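Local coordinates for protein nine-heme cytochrome c (Desulfovibrio desulfuricans, PDB 1OFW) that carries electrons through nine bis-histidine c-type hemes and may form part of a transmembrane redox complex that feeds sulfate reduction, at residues 30-34 / 130-134; 48-52 / 92-96; 79-85 / 96-102. All coordinates share one frame; numbering follows the deposited sequence.

The three contacts lie among the hemes of the first tetraheme cluster, each beside at least one. Contacts 2 and 3 fall wholly within the first class III cytochrome c range; contact 1 joins its residues 30-34 to the loop after helix 124-130, closing a long stretch of chain that contains the other two. Those two cross: segments alternate as 48-52, 79-85, 92-96 and 96-102, with Ser96 common to both and centres about 10 Å apart. Contact 1 lies about 17 Å from contact 3 and 22 Å from contact 2, centre to centre. It meets contact 3 at heme 5, whose iron lies between His131 and His81. Contacts 1 and 2 join distant pieces of chain around these hemes.

Contact 1: residues 30-34 / 130-134; sequences MKPVV and CHNIT. With HEC (heme c), chain G.
Met30 and Val33 hold the imidazole of His131 between them. Methyl CE of Met30 lies over one face, 3.8 Å from the centroid of the His131 ring, and CG2 of Val33 over the opposite face, 3.7 Å from that centroid; both are displaced toward the rim, in CH-pi contact. The methionine chain is bent twice (chi2 -71°, chi3 -69°), which curls CE into the corner between the imidazole and the porphyrin of heme 5. An in-plane bond helps fix the ring's rotation about CB-CG: ND1 of His131 donates to O of Lys31 at 2.7 Å, with the C=O pointing almost straight at the nitrogen. The second ring nitrogen, NE2 of His131, binds the heme iron at 2.0 Å, across from His81. Cys130 and His131 end a Cys-X-X-Cys-His heme-binding motif, with SG of Cys130 joined covalently to CAC of the heme, and Met30 N donates to propionate atom O2A of the same heme. Asn132 turns its amide back to the strand, CG sitting between the backbone N and carbonyl carbon (chi1 66°). Its OD1 accepts from N of Val34 at 2.9 Å, and ND2 gives a weak bond to the Val34 carbonyl, so one side chain grips both polar groups of that residue. O of Pro32 receives two more weak bonds, from the amides of Asn132 and Ile133. Ile133 spreads its branches over segment 30-34: CG2 rests on Lys31 CB and Pro32 CD, while CD1 meets CG2 of Val34 at 3.7 Å, in a patch that Val15 and helix 152-164 help to bury. Farther out, two waters link Lys31 NZ to O of Ile133, one of them through a weak bond to NZ.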
loop_
_atom_site.group_PDB
_atom_site.type_symbol
_atom_site.label_atom_id
_atom_site.label_comp_id
_atom_site.label_asym_id
_atom_site.label_seq_id
_atom_site.Cartn_x
_atom_site.Cartn_y
_atom_site.Cartn_z
ATOM N N MET A 30 -13.140 13.321 5.811
ATOM C CA MET A 30 -12.247 12.309 6.366
ATOM C C MET A 30 -11.468 12.882 7.548
ATOM O O MET A 30 -11.344 14.104 7.704
ATOM C CB MET A 30 -11.224 11.845 5.319
ATOM C CG MET A 30 -11.836 11.269 4.052
ATOM S SD MET A 30 -12.608 9.658 4.316
ATOM C CE MET A 30 -11.161 8.653 4.629
ATOM N N LYS A 31 -10.883 12.029 8.390
ATOM C CA LYS A 31 -9.886 12.467 9.351
ATOM C C LYS A 31 -8.775 13.155 8.580
ATOM O O LYS A 31 -8.368 12.678 7.519
ATOM C CB LYS A 31 -9.274 11.307 10.136
ATOM C CG LYS A 31 -10.287 10.673 11.093
ATOM C CD LYS A 31 -9.614 9.505 11.788
ATOM C CE LYS A 31 -10.523 8.928 12.856
ATOM N NZ LYS A 31 -9.770 7.822 13.536
ATOM N N PRO A 32 -8.267 14.290 9.065
ATOM C CA PRO A 32 -7.082 14.863 8.437
ATOM C C PRO A 32 -5.895 13.908 8.410
ATOM O O PRO A 32 -5.817 12.957 9.177
ATOM C CB PRO A 32 -6.802 16.096 9.296
ATOM C CG PRO A 32 -8.143 16.455 9.870
ATOM C CD PRO A 32 -8.813 15.109 10.149
ATOM N N VAL A 33 -4.976 14.177 7.511
ATOM C CA VAL A 33 -3.772 13.365 7.282
ATOM C C VAL A 33 -2.537 13.998 7.898
ATOM O O VAL A 33 -2.263 15.169 7.606
ATOM C CB VAL A 33 -3.558 13.188 5.775
ATOM C CG1 VAL A 33 -2.266 12.466 5.493
ATOM C CG2 VAL A 33 -4.739 12.443 5.146
ATOM N N VAL A 34 -1.815 13.241 8.712
ATOM C CA VAL A 34 -0.539 13.743 9.223
ATOM C C VAL A 34 0.559 13.165 8.335
ATOM O O VAL A 34 0.804 11.957 8.282
ATOM C CB VAL A 34 -0.314 13.387 10.683
ATOM C CG1 VAL A 34 1.036 13.940 11.132
ATOM C CG2 VAL A 34 -1.419 13.954 11.564
ATOM N N CYS A 130 -3.282 6.788 6.112
ATOM C CA CYS A 130 -3.062 8.212 5.923
ATOM C C CYS A 130 -4.011 9.064 6.757
ATOM O O CYS A 130 -3.573 10.053 7.341
ATOM C CB CYS A 130 -3.196 8.567 4.443
ATOM S SG CYS A 130 -1.981 7.702 3.432
ATOM N N HIS A 131 -5.276 8.784 6.773
ATOM C CA HIS A 131 -6.309 9.544 7.490
ATOM C C HIS A 131 -6.287 9.120 8.954
ATOM O O HIS A 131 -7.048 8.278 9.424
ATOM C CB HIS A 131 -7.659 9.328 6.791
ATOM C CG HIS A 131 -7.721 9.906 5.405
ATOM N ND1 HIS A 131 -7.999 11.265 5.214
ATOM C CD2 HIS A 131 -7.565 9.393 4.165
ATOM C CE1 HIS A 131 -7.997 11.524 3.927
ATOM N NE2 HIS A 131 -7.737 10.411 3.243
ATOM N N ASN A 132 -5.306 9.684 9.642
ATOM C CA ASN A 132 -4.676 9.097 10.826
ATOM C C ASN A 132 -4.542 10.056 11.988
ATOM O O ASN A 132 -3.766 9.757 12.916
ATOM C CB ASN A 132 -3.289 8.596 10.382
ATOM C CG ASN A 132 -2.317 9.673 9.964
ATOM O OD1 ASN A 132 -2.563 10.858 10.090
ATOM N ND2 ASN A 132 -1.144 9.333 9.446
ATOM N N ILE A 133 -5.219 11.169 12.013
ATOM C CA ILE A 133 -5.073 12.178 13.069
ATOM C C ILE A 133 -5.300 11.711 14.493
ATOM O O ILE A 133 -6.176 10.906 14.785
ATOM C CB ILE A 133 -6.074 13.357 12.869
ATOM C CG1 ILE A 133 -5.673 14.576 13.714
ATOM C CG2 ILE A 133 -7.517 12.970 13.161
ATOM C CD1 ILE A 133 -4.376 15.216 13.322
ATOM N N THR A 134 -4.559 12.341 15.420
ATOM C CA THR A 134 -4.739 12.104 16.829
ATOM C C THR A 134 -6.172 12.381 17.284
ATOM O O THR A 134 -6.809 13.348 16.887
ATOM C CB THR A 134 -3.795 12.917 17.733
ATOM O OG1 THR A 134 -4.214 12.762 19.102
ATOM C CG2 THR A 134 -3.875 14.403 17.420
HETATM FE FE HEC G . -7.623 10.334 1.228
HETATM C CHA HEC G . -8.102 13.725 1.127
HETATM C CHB HEC G . -10.992 9.881 0.975
HETATM C CHC HEC G . -7.166 6.955 1.274
HETATM C CHD HEC G . -4.249 10.820 1.431
HETATM N NA HEC G . -9.188 11.563 1.051
HETATM C C1A HEC G . -9.223 12.964 0.985
HETATM C C2A HEC G . -10.559 13.428 0.690
HETATM C C3A HEC G . -11.345 12.344 0.652
HETATM C C4A HEC G . -10.509 11.170 0.891
HETATM C CMA HEC G . -12.865 12.267 0.412
HETATM C CAA HEC G . -10.926 14.898 0.448
HETATM C CBA HEC G . -11.119 15.702 1.750
HETATM C CGA HEC G . -12.302 15.263 2.588
HETATM O O1A HEC G . -13.452 15.314 2.053
HETATM O O2A HEC G . -12.086 14.906 3.772
HETATM N NB HEC G . -8.841 8.756 1.154
HETATM C C1B HEC G . -10.225 8.741 1.115
HETATM C C2B HEC G . -10.709 7.380 1.249
HETATM C C3B HEC G . -9.622 6.577 1.311
HETATM C C4B HEC G . -8.460 7.428 1.243
HETATM C CMB HEC G . -12.200 7.012 1.345
HETATM C CAB HEC G . -9.522 5.056 1.470
HETATM C CBB HEC G . -10.395 4.340 0.391
HETATM N NC HEC G . -6.037 9.143 1.368
HETATM C C1C HEC G . -6.047 7.760 1.365
HETATM C C2C HEC G . -4.699 7.278 1.476
HETATM C C3C HEC G . -3.879 8.350 1.532
HETATM C C4C HEC G . -4.717 9.513 1.439
HETATM C CMC HEC G . -4.370 5.772 1.563
HETATM C CAC HEC G . -2.357 8.396 1.765
HETATM C CBC HEC G . -1.557 7.543 0.754
HETATM N ND HEC G . -6.427 11.933 1.303
HETATM C C1D HEC G . -5.059 11.931 1.456
HETATM C C2D HEC G . -4.588 13.292 1.672
HETATM C C3D HEC G . -5.667 14.089 1.623
HETATM C C4D HEC G . -6.812 13.268 1.337
HETATM C CMD HEC G . -3.109 13.689 1.897
HETATM C CAD HEC G . -5.695 15.619 1.848
HETATM C CBD HEC G . -5.840 15.928 3.368
HETATM C CGD HEC G . -7.252 15.802 3.865
HETATM O O1D HEC G . -7.566 15.041 4.835
HETATM O O2D HEC G . -8.113 16.515 3.282
HETATM O O HOH W 1 -6.879 8.347 13.880
HETATM O O HOH W 2 -8.548 10.071 15.565
#

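Contact 2: residues 48-52 / 92-96; sequences ETCHH and NTPVS. With HEC (heme c), chain D.
ND2 of Asn92 reaches two oxygens of the 48-52 segment. It donates to the backbone O of His52 at 2.7 Å, a bond that lies close to the amide plane of Asn92 but arrives tilted by 31° from the plane of the accepting carbonyl. The second bond, to OE1 of Glu48 at 3.4 Å, is weak, and the carboxylate is turned well away from the plane of the amide. A little deeper, Pro94 covers the imidazole of His52: its CG stands over the middle of the ring, 3.8 Å from the centroid and only 10° off the normal, in CH-pi contact. The same proline lays CB on the porphyrin of heme 2, 3.3 Å from C2A, and therefore fills the corner between axial ligand and macrocycle. A chi1 of 66° swings the His52 ring back over its own backbone, which turns it toward Pro94 and brings NE2 to the iron of that heme at 2.0 Å; His63 binds on the far side of the metal. Val95 packs on the backbone of Thr49 and Cys50, its CG2 lying 3.4 Å from O of Thr49 and also touching CA of Cys50. Two waters complete the seam. One donates to O of Thr49 and makes an unusually short approach to O of Thr93, while the other donates to O of Cys50 and accepts from N of Val95. Cys50 and His51 end the heme 1 binding motif, and with His52 next in line this is a Cys-X-X-Cys-His-His arrangement found in cytochromes c3, in which adjacent histidines serve two different hemes.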
loop_
_atom_site.group_PDB
_atom_site.type_symbol
_atom_site.label_atom_id
_atom_site.label_comp_id
_atom_site.label_asym_id
_atom_site.label_seq_id
_atom_site.Cartn_x
_atom_site.Cartn_y
_atom_site.Cartn_z
ATOM N N GLU A 48 11.114 18.636 -6.304
ATOM C CA GLU A 48 10.131 18.882 -7.351
ATOM C C GLU A 48 9.405 17.649 -7.833
ATOM O O GLU A 48 8.450 17.780 -8.582
ATOM C CB GLU A 48 10.788 19.551 -8.600
ATOM C CG GLU A 48 11.151 20.991 -8.270
ATOM C CD GLU A 48 11.507 21.802 -9.514
ATOM O OE1 GLU A 48 11.181 21.378 -10.649
ATOM O OE2 GLU A 48 12.114 22.865 -9.268
ATOM N N THR A 49 9.864 16.475 -7.417
ATOM C CA THR A 49 9.089 15.271 -7.720
ATOM C C THR A 49 7.686 15.471 -7.188
ATOM O O THR A 49 6.667 15.218 -7.842
ATOM C CB THR A 49 9.761 14.059 -7.090
ATOM O OG1 THR A 49 11.001 13.780 -7.788
ATOM C CG2 THR A 49 8.875 12.853 -7.252
ATOM N N CYS A 50 7.581 15.952 -5.943
ATOM C CA CYS A 50 6.300 16.229 -5.329
ATOM C C CYS A 50 5.798 17.640 -5.613
ATOM O O CYS A 50 4.652 17.797 -6.036
ATOM C CB CYS A 50 6.432 16.002 -3.822
ATOM S SG CYS A 50 6.889 14.287 -3.466
ATOM N N HIS A 51 6.666 18.620 -5.345
ATOM C CA HIS A 51 6.270 20.005 -5.565
ATOM C C HIS A 51 6.473 20.330 -7.045
ATOM O O HIS A 51 7.403 21.037 -7.426
ATOM C CB HIS A 51 7.068 20.950 -4.662
ATOM C CG HIS A 51 6.878 20.670 -3.198
ATOM N ND1 HIS A 51 5.764 21.082 -2.527
ATOM C CD2 HIS A 51 7.672 20.041 -2.288
ATOM C CE1 HIS A 51 5.879 20.710 -1.260
ATOM N NE2 HIS A 51 7.009 20.078 -1.085
ATOM N N HIS A 52 5.590 19.739 -7.835
ATOM C CA HIS A 52 5.791 19.557 -9.277
ATOM C C HIS A 52 5.790 20.871 -10.055
ATOM O O HIS A 52 6.282 20.869 -11.173
ATOM C CB HIS A 52 4.712 18.612 -9.848
ATOM C CG HIS A 52 3.321 19.114 -9.821
ATOM N ND1 HIS A 52 2.820 19.895 -10.865
ATOM C CD2 HIS A 52 2.285 18.995 -8.945
ATOM C CE1 HIS A 52 1.573 20.218 -10.609
ATOM N NE2 HIS A 52 1.201 19.683 -9.456
ATOM N N ASN A 92 7.290 18.627 -15.581
ATOM C CA ASN A 92 7.091 17.544 -14.626
ATOM C C ASN A 92 5.761 16.836 -14.846
ATOM O O ASN A 92 4.749 17.422 -15.216
ATOM C CB ASN A 92 7.170 18.047 -13.182
ATOM C CG ASN A 92 8.486 18.776 -12.975
ATOM O OD1 ASN A 92 9.462 18.435 -13.647
ATOM N ND2 ASN A 92 8.551 19.758 -12.089
ATOM N N THR A 93 5.841 15.535 -14.603
ATOM C CA THR A 93 4.672 14.712 -14.390
ATOM C C THR A 93 4.355 14.673 -12.886
ATOM O O THR A 93 5.176 14.173 -12.140
ATOM C CB THR A 93 4.890 13.252 -14.824
ATOM O OG1 THR A 93 5.326 13.257 -16.185
ATOM C CG2 THR A 93 3.610 12.421 -14.784
ATOM N N PRO A 94 3.211 15.183 -12.503
ATOM C CA PRO A 94 2.867 15.134 -11.067
ATOM C C PRO A 94 2.774 13.698 -10.561
ATOM O O PRO A 94 2.578 12.719 -11.266
ATOM C CB PRO A 94 1.506 15.816 -10.990
ATOM C CG PRO A 94 1.450 16.672 -12.215
ATOM C CD PRO A 94 2.148 15.859 -13.248
ATOM N N VAL A 95 2.952 13.649 -9.233
ATOM C CA VAL A 95 2.672 12.437 -8.467
ATOM C C VAL A 95 1.585 12.779 -7.458
ATOM O O VAL A 95 1.395 13.878 -6.963
ATOM C CB VAL A 95 3.909 11.914 -7.724
ATOM C CG1 VAL A 95 5.027 11.591 -8.733
ATOM C CG2 VAL A 95 4.422 12.927 -6.713
ATOM N N SER A 96 0.791 11.823 -7.058
ATOM C CA SER A 96 -0.037 11.765 -5.884
ATOM C C SER A 96 0.524 10.810 -4.814
ATOM O O SER A 96 1.467 10.065 -5.104
ATOM C CB SER A 96 -1.473 11.386 -6.231
ATOM O OG SER A 96 -1.465 10.008 -6.512
HETATM FE FE HEC D . -0.630 19.846 -8.622
HETATM C CHA HEC D . -1.792 18.603 -11.576
HETATM C CHB HEC D . -0.619 16.715 -7.266
HETATM C CHC HEC D . 0.814 21.098 -5.792
HETATM C CHD HEC D . -1.079 23.004 -9.793
HETATM N NA HEC D . -1.113 18.042 -9.287
HETATM C C1A HEC D . -1.566 17.698 -10.564
HETATM C C2A HEC D . -1.740 16.262 -10.646
HETATM C C3A HEC D . -1.469 15.754 -9.412
HETATM C C4A HEC D . -1.044 16.848 -8.574
HETATM C CMA HEC D . -1.509 14.284 -8.986
HETATM C CAA HEC D . -2.091 15.450 -11.897
HETATM C CBA HEC D . -3.613 15.206 -11.993
HETATM C CGA HEC D . -3.968 14.432 -13.266
HETATM O O1A HEC D . -3.132 14.353 -14.205
HETATM O O2A HEC D . -5.093 13.885 -13.266
HETATM N NB HEC D . 0.023 19.092 -6.916
HETATM C C1B HEC D . -0.096 17.762 -6.531
HETATM C C2B HEC D . 0.492 17.596 -5.200
HETATM C C3B HEC D . 0.886 18.801 -4.774
HETATM C C4B HEC D . 0.581 19.747 -5.849
HETATM C CMB HEC D . 0.605 16.225 -4.506
HETATM C CAB HEC D . 1.561 19.220 -3.468
HETATM C CBB HEC D . 2.810 18.352 -3.217
HETATM N NC HEC D . -0.140 21.679 -7.980
HETATM C C1C HEC D . 0.388 22.010 -6.747
HETATM C C2C HEC D . 0.447 23.455 -6.572
HETATM C C3C HEC D . -0.105 23.991 -7.685
HETATM C C4C HEC D . -0.467 22.898 -8.558
HETATM C CMC HEC D . 0.999 24.128 -5.301
HETATM C CAC HEC D . -0.431 25.473 -7.994
HETATM C CBC HEC D . 0.796 26.396 -7.926
HETATM N ND HEC D . -1.154 20.641 -10.383
HETATM C C1D HEC D . -1.274 21.981 -10.668
HETATM C C2D HEC D . -1.617 22.135 -12.070
HETATM C C3D HEC D . -1.748 20.912 -12.595
HETATM C C4D HEC D . -1.573 19.957 -11.509
HETATM C CMD HEC D . -1.747 23.524 -12.720
HETATM C CAD HEC D . -1.982 20.483 -14.069
HETATM C CBD HEC D . -0.572 20.324 -14.695
HETATM C CGD HEC D . -0.530 19.601 -16.023
HETATM O O1D HEC D . 0.599 19.347 -16.523
HETATM O O2D HEC D . -1.636 19.300 -16.516
HETATM O O HOH W 3 6.606 15.741 -10.764
HETATM O O HOH W 4 3.073 16.073 -7.629
#

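Contact 3: residues 79-85 / 96-102; sequences AMHATNI and SCVSCHE. With HEC (heme c), chain E.
The last turn of helix 76-81 presents the carbonyl of Met80 to the first turn of helix 97-107. Met80 O takes two weak bonds there, from N of Cys97 at 3.1 Å and from N of Val98, so the carbonyl end of one helix faces the amino end of the next. The chain then leaves the helix at Ala82 and runs past Ser96, the N-cap residue. OG of Ser96 donates to O of Ala82 at 2.8 Å, in the carbonyl plane and on a lone pair. The same hydroxyl accepts from N of Ser99 at 3.3 Å, while Ser96 N gives a weak bond back to Ser99 OG: a capping box that starts just before the Cys-X-X-Cys-His motif of heme 3 and uses one of its X residues, Ser99. Cys97 and Cys100 carry that heme through thioether links, and His101 binds its iron together with His40. With chi1 at 75°, the Ser96 hydroxyl is placed to serve the helix and the passing chain at once. Ile85 CD1 comes down beside this cap, 3.6 Å from OG of Ser99. Val98 splits its branches, CG2 lying at the edge of the His81 imidazole and CG1 pressing tightly on CG2 of Thr83 at 3.5 Å. Thr83 also lies across the end of Glu102, its methyl against OE1; a water donates to both OE2 of Glu102 and O of Thr83, and the carboxylate forms a salt bridge with Arg122. At the other end of the contact SD of Met80 packs 4.0 Å from the thioether sulfur SG of Cys97. His81, an axial ligand of heme 5, has its ND1 hydrogen-bonded to the carbonyl of Asp77.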
loop_
_atom_site.group_PDB
_atom_site.type_symbol
_atom_site.label_atom_id
_atom_site.label_comp_id
_atom_site.label_asym_id
_atom_site.label_seq_id
_atom_site.Cartn_x
_atom_site.Cartn_y
_atom_site.Cartn_z
ATOM N N ALA A 79 -5.635 15.108 -6.635
ATOM C CA ALA A 79 -4.218 15.352 -6.383
ATOM C C ALA A 79 -3.603 14.357 -5.394
ATOM O O ALA A 79 -2.408 14.025 -5.528
ATOM C CB ALA A 79 -4.057 16.776 -5.875
ATOM N N MET A 80 -4.397 13.913 -4.421
ATOM C CA MET A 80 -3.822 13.063 -3.384
ATOM C C MET A 80 -3.922 11.588 -3.714
ATOM O O MET A 80 -3.120 10.793 -3.231
ATOM C CB MET A 80 -4.551 13.373 -2.083
ATOM C CG MET A 80 -4.432 14.845 -1.667
ATOM S SD MET A 80 -2.724 15.316 -1.308
ATOM C CE MET A 80 -2.548 16.785 -2.274
ATOM N N HIS A 81 -4.904 11.186 -4.529
ATOM C CA HIS A 81 -5.152 9.773 -4.742
ATOM C C HIS A 81 -5.086 9.298 -6.194
ATOM O O HIS A 81 -5.265 8.084 -6.412
ATOM C CB HIS A 81 -6.533 9.462 -4.222
ATOM C CG HIS A 81 -6.939 9.927 -2.872
ATOM N ND1 HIS A 81 -7.820 10.972 -2.811
ATOM C CD2 HIS A 81 -6.743 9.552 -1.584
ATOM C CE1 HIS A 81 -8.121 11.230 -1.551
ATOM N NE2 HIS A 81 -7.470 10.389 -0.786
ATOM N N ALA A 82 -4.857 10.184 -7.156
ATOM C CA ALA A 82 -4.893 9.745 -8.548
ATOM C C ALA A 82 -3.973 8.567 -8.848
ATOM O O ALA A 82 -2.819 8.531 -8.429
ATOM C CB ALA A 82 -4.459 10.891 -9.454
ATOM N N THR A 83 -4.424 7.575 -9.617
ATOM C CA THR A 83 -3.512 6.517 -10.016
ATOM C C THR A 83 -3.276 6.444 -11.508
ATOM O O THR A 83 -2.384 5.717 -11.952
ATOM C CB THR A 83 -4.020 5.131 -9.565
ATOM O OG1 THR A 83 -5.335 4.960 -10.068
ATOM C CG2 THR A 83 -4.052 5.100 -8.046
ATOM N N ASN A 84 -4.039 7.155 -12.300
ATOM C CA ASN A 84 -3.843 7.111 -13.746
ATOM C C ASN A 84 -3.441 8.492 -14.254
ATOM O O ASN A 84 -4.174 9.174 -14.954
ATOM C CB ASN A 84 -5.139 6.615 -14.401
ATOM C CG ASN A 84 -6.353 7.458 -14.080
ATOM O OD1 ASN A 84 -6.415 8.131 -13.052
ATOM N ND2 ASN A 84 -7.359 7.426 -14.954
ATOM N N ILE A 85 -2.260 8.929 -13.849
ATOM C CA ILE A 85 -1.708 10.231 -14.167
ATOM C C ILE A 85 -0.944 10.155 -15.490
ATOM O O ILE A 85 0.029 9.399 -15.628
ATOM C CB ILE A 85 -0.752 10.706 -13.053
ATOM C CG1 ILE A 85 -1.432 10.710 -11.682
ATOM C CG2 ILE A 85 -0.183 12.079 -13.384
ATOM C CD1 ILE A 85 -0.477 10.842 -10.511
ATOM N N SER A 96 0.791 11.823 -7.058
ATOM C CA SER A 96 -0.037 11.765 -5.884
ATOM C C SER A 96 0.524 10.810 -4.814
ATOM O O SER A 96 1.467 10.065 -5.104
ATOM C CB SER A 96 -1.473 11.386 -6.231
ATOM O OG SER A 96 -1.465 10.008 -6.512
ATOM N N CYS A 97 -0.035 10.860 -3.615
ATOM C CA CYS A 97 0.407 9.979 -2.534
ATOM C C CYS A 97 0.255 8.527 -2.980
ATOM O O CYS A 97 1.177 7.725 -2.866
ATOM C CB CYS A 97 -0.403 10.198 -1.285
ATOM S SG CYS A 97 -0.747 11.869 -0.698
ATOM N N VAL A 98 -0.932 8.226 -3.517
ATOM C CA VAL A 98 -1.213 6.843 -3.903
ATOM C C VAL A 98 -0.390 6.362 -5.051
ATOM O O VAL A 98 0.127 5.233 -5.082
ATOM C CB VAL A 98 -2.719 6.702 -4.194
ATOM C CG1 VAL A 98 -3.051 5.316 -4.734
ATOM C CG2 VAL A 98 -3.504 6.982 -2.937
ATOM N N SER A 99 -0.121 7.059 -6.118
ATOM C CA SER A 99 0.587 6.752 -7.323
ATOM C C SER A 99 2.055 6.558 -6.979
ATOM O O SER A 99 2.586 5.586 -7.519
ATOM C CB SER A 99 0.420 7.789 -8.424
ATOM O OG SER A 99 1.396 8.799 -8.267
ATOM N N CYS A 100 2.663 7.392 -6.153
ATOM C CA CYS A 100 4.057 7.062 -5.867
ATOM C C CYS A 100 4.186 5.772 -5.067
ATOM O O CYS A 100 5.075 4.976 -5.348
ATOM C CB CYS A 100 4.702 8.221 -5.105
ATOM S SG CYS A 100 6.434 7.852 -4.790
ATOM N N HIS A 101 3.306 5.581 -4.088
ATOM C CA HIS A 101 3.381 4.349 -3.288
ATOM C C HIS A 101 3.180 3.160 -4.229
ATOM O O HIS A 101 3.870 2.127 -4.128
ATOM C CB HIS A 101 2.406 4.434 -2.137
ATOM C CG HIS A 101 2.693 5.444 -1.079
ATOM N ND1 HIS A 101 1.755 5.738 -0.133
ATOM C CD2 HIS A 101 3.755 6.234 -0.815
ATOM C CE1 HIS A 101 2.236 6.679 0.704
ATOM N NE2 HIS A 101 3.457 6.983 0.301
ATOM N N GLU A 102 2.265 3.300 -5.178
ATOM C CA GLU A 102 2.081 2.175 -6.112
ATOM C C GLU A 102 3.340 1.934 -6.896
ATOM O O GLU A 102 3.710 0.771 -7.105
ATOM C CB GLU A 102 0.951 2.437 -7.111
ATOM C CG GLU A 102 -0.435 2.377 -6.562
ATOM C CD GLU A 102 -1.507 2.260 -7.646
ATOM O OE1 GLU A 102 -2.660 1.985 -7.268
ATOM O OE2 GLU A 102 -1.188 2.457 -8.839
HETATM FE FE HEC E . 4.596 8.350 1.205
HETATM C CHA HEC E . 6.161 6.311 3.394
HETATM C CHB HEC E . 1.984 8.760 3.432
HETATM C CHC HEC E . 3.373 10.868 -0.690
HETATM C CHD HEC E . 7.054 7.780 -1.110
HETATM N NA HEC E . 4.119 7.590 2.990
HETATM C C1A HEC E . 4.902 6.748 3.763
HETATM C C2A HEC E . 4.170 6.423 4.959
HETATM C C3A HEC E . 2.970 6.999 4.900
HETATM C C4A HEC E . 2.983 7.848 3.714
HETATM C CMA HEC E . 1.803 6.862 5.851
HETATM C CAA HEC E . 4.752 5.557 6.104
HETATM C CBA HEC E . 5.838 6.328 6.916
HETATM C CGA HEC E . 5.182 7.567 7.532
HETATM O O1A HEC E . 4.422 7.360 8.474
HETATM O O2A HEC E . 5.428 8.673 6.991
HETATM N NB HEC E . 3.005 9.551 1.352
HETATM C C1B HEC E . 2.032 9.615 2.341
HETATM C C2B HEC E . 1.093 10.676 2.048
HETATM C C3B HEC E . 1.475 11.252 0.881
HETATM C C4B HEC E . 2.675 10.570 0.465
HETATM C CMB HEC E . -0.103 11.009 2.943
HETATM C CAB HEC E . 0.846 12.372 0.054
HETATM C CBB HEC E . 0.510 13.663 0.873
HETATM N NC HEC E . 5.101 9.141 -0.560
HETATM C C1C HEC E . 4.441 10.172 -1.230
HETATM C C2C HEC E . 5.027 10.365 -2.542
HETATM C C3C HEC E . 6.060 9.519 -2.638
HETATM C C4C HEC E . 6.107 8.754 -1.413
HETATM C CMC HEC E . 4.427 11.358 -3.561
HETATM C CAC HEC E . 7.019 9.237 -3.777
HETATM C CBC HEC E . 7.358 10.424 -4.713
HETATM N ND HEC E . 6.275 7.264 1.155
HETATM C C1D HEC E . 7.153 7.159 0.107
HETATM C C2D HEC E . 8.242 6.281 0.483
HETATM C C3D HEC E . 8.049 5.945 1.766
HETATM C C4D HEC E . 6.781 6.500 2.189
HETATM C CMD HEC E . 9.376 5.886 -0.452
HETATM C CAD HEC E . 8.955 5.125 2.694
HETATM C CBD HEC E . 10.102 6.017 3.228
HETATM C CGD HEC E . 11.190 5.219 3.927
HETATM O O1D HEC E . 11.883 5.776 4.809
HETATM O O2D HEC E . 11.370 4.039 3.586
HETATM O O HOH W 5 -0.618 4.738 -9.874
#